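Local coordinates for protein transcriptional regulator (PDB 2O0Y) that probably binds DNA as a transcription factor of the IclR family, pairing a helix-turn-helix domain with a GAF-like C-terminal domain, at residues Arg192-Leu196 with Gly207-Pro211. Sequence-based numbering, arbitrary orientation.
Sequences RGYQL and GLSFP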
loop_
_atom_site.group_PDB
_atom_site.type_symbol
_atom_site.label_atom_id
_atom_site.label_comp_id
_atom_site.label_asym_id
_atom_site.label_seq_id
_atom_site.Cartn_x
_atom_site.Cartn_y
_atom_site.Cartn_z
ATOM N N ARG B 192 10.605 -13.100 -28.226
ATOM C CA ARG B 192 9.628 -12.657 -29.242
ATOM C C ARG B 192 9.082 -11.235 -29.040
ATOM O O ARG B 192 8.810 -10.530 -30.020
ATOM C CB ARG B 192 8.455 -13.619 -29.251
ATOM C CG ARG B 192 7.506 -13.448 -30.413
ATOM C CD ARG B 192 6.525 -14.579 -30.400
ATOM N NE ARG B 192 6.072 -14.753 -29.028
ATOM C CZ ARG B 192 6.357 -15.809 -28.273
ATOM N NH1 ARG B 192 7.070 -16.825 -28.792
ATOM N NH2 ARG B 192 5.901 -15.853 -27.013
ATOM N N GLY B 193 8.896 -10.847 -27.780
ATOM C CA GLY B 193 8.431 -9.504 -27.426
ATOM C C GLY B 193 6.966 -9.470 -27.044
ATOM O O GLY B 193 6.431 -8.417 -26.715
ATOM N N TYR B 194 6.313 -10.628 -27.111
ATOM C CA TYR B 194 4.915 -10.736 -26.725
ATOM C C TYR B 194 4.541 -12.179 -26.455
ATOM O O TYR B 194 5.304 -13.104 -26.750
ATOM C CB TYR B 194 3.995 -10.125 -27.808
ATOM C CG TYR B 194 4.099 -10.800 -29.145
ATOM C CD1 TYR B 194 4.986 -10.333 -30.115
ATOM C CD2 TYR B 194 3.319 -11.920 -29.441
ATOM C CE1 TYR B 194 5.103 -11.011 -31.371
ATOM C CE2 TYR B 194 3.420 -12.590 -30.707
ATOM C CZ TYR B 194 4.292 -12.120 -31.643
ATOM O OH TYR B 194 4.380 -12.765 -32.866
ATOM N N GLN B 195 3.359 -12.353 -25.883
ATOM C CA GLN B 195 2.777 -13.676 -25.637
ATOM C C GLN B 195 1.450 -13.801 -26.370
ATOM O O GLN B 195 0.618 -12.927 -26.273
ATOM C CB GLN B 195 2.518 -13.858 -24.136
ATOM C CG GLN B 195 3.790 -14.084 -23.297
ATOM C CD GLN B 195 4.280 -15.480 -23.375
ATOM O OE1 GLN B 195 3.608 -16.320 -23.940
ATOM N NE2 GLN B 195 5.458 -15.755 -22.793
ATOM N N LEU B 196 1.255 -14.906 -27.083
ATOM C CA LEU B 196 -0.014 -15.177 -27.756
ATOM C C LEU B 196 -0.362 -16.624 -27.409
ATOM O O LEU B 196 0.364 -17.527 -27.802
ATOM C CB LEU B 196 0.150 -14.973 -29.280
ATOM C CG LEU B 196 -0.975 -15.529 -30.164
ATOM C CD1 LEU B 196 -2.250 -14.754 -29.937
ATOM C CD2 LEU B 196 -0.533 -15.358 -31.589
ATOM N N GLY B 207 -5.436 -14.942 -25.823
ATOM C CA GLY B 207 -4.935 -13.674 -25.306
ATOM C C GLY B 207 -3.659 -13.315 -26.020
ATOM O O GLY B 207 -2.859 -14.199 -26.367
ATOM N N LEU B 208 -3.476 -12.032 -26.304
ATOM C CA LEU B 208 -2.179 -11.549 -26.797
ATOM C C LEU B 208 -1.763 -10.469 -25.795
ATOM O O LEU B 208 -2.549 -9.561 -25.538
ATOM C CB LEU B 208 -2.375 -10.903 -28.165
ATOM C CG LEU B 208 -1.276 -10.027 -28.782
ATOM C CD1 LEU B 208 0.011 -10.834 -29.094
ATOM C CD2 LEU B 208 -1.849 -9.436 -30.051
ATOM N N SER B 209 -0.536 -10.528 -25.276
ATOM C CA SER B 209 -0.051 -9.540 -24.301
ATOM C C SER B 209 1.300 -8.957 -24.693
ATOM O O SER B 209 2.184 -9.679 -25.139
ATOM C CB SER B 209 0.098 -10.174 -22.912
ATOM O OG SER B 209 0.160 -9.170 -21.877
ATOM N N PHE B 210 1.464 -7.638 -24.566
ATOM C CA PHE B 210 2.767 -6.988 -24.794
ATOM C C PHE B 210 3.200 -6.360 -23.460
ATOM O O PHE B 210 2.347 -5.884 -22.709
ATOM C CB PHE B 210 2.647 -5.864 -25.857
ATOM C CG PHE B 210 2.839 -6.353 -27.270
ATOM C CD1 PHE B 210 1.821 -7.023 -27.928
ATOM C CD2 PHE B 210 4.051 -6.174 -27.927
ATOM C CE1 PHE B 210 1.991 -7.510 -29.246
ATOM C CE2 PHE B 210 4.216 -6.652 -29.235
ATOM C CZ PHE B 210 3.189 -7.310 -29.878
ATOM N N PRO B 211 4.533 -6.282 -23.204
ATOM C CA PRO B 211 4.972 -5.609 -22.008
ATOM C C PRO B 211 4.810 -4.098 -22.140
ATOM O O PRO B 211 5.054 -3.524 -23.210
ATOM C CB PRO B 211 6.481 -5.950 -21.928
ATOM C CG PRO B 211 6.896 -6.321 -23.294
ATOM C CD PRO B 211 5.652 -6.812 -24.007
#
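Tyr-194 sets its CB over the centre of the Phe-210 ring, a CH-pi contact 3.5 Å from the centroid and 10° off the ring normal. Its CG sits between backbone N and carbonyl carbon (chi1 61°), which lays the tyrosine ring beside the phenylalanine, planes 27° apart and slid so they barely overlap. CD2 of Tyr-194 reaches Leu-208 CD1 at 3.5 Å; helix 237-254 packs on both aromatics. Without the Phe-210 ring, as with an alanine here, Tyr-194 CB would probably lose the face it rests on, and the tyrosine ring would be freer to shift. Outward, Gln-195 and Ser-209 form an antiparallel hydrogen-bonded pair: Gln-195 N to Ser-209 O at 3.0 Å, Ser-209 N to Gln-195 O at 2.8 Å. Their side chains share the face opposite Leu-196 and Leu-208 and touch helix 152-157; Ser-209 OG bonds Thr-224 OG1 and Gln-195 NE2 Lys-185 O. At the polar edge, Arg-192 gives Tyr-194 O two bent hydrogen bonds, side-on, from NE (2.9 Å), above the carbonyl plane, and NH2 (2.8 Å), in it. Backbone bonds thus fix strand 195-198 at the sheet edge within this chain of the GAF-like C-terminal domain, while the arginine ties helix 178-192 to the turn before it.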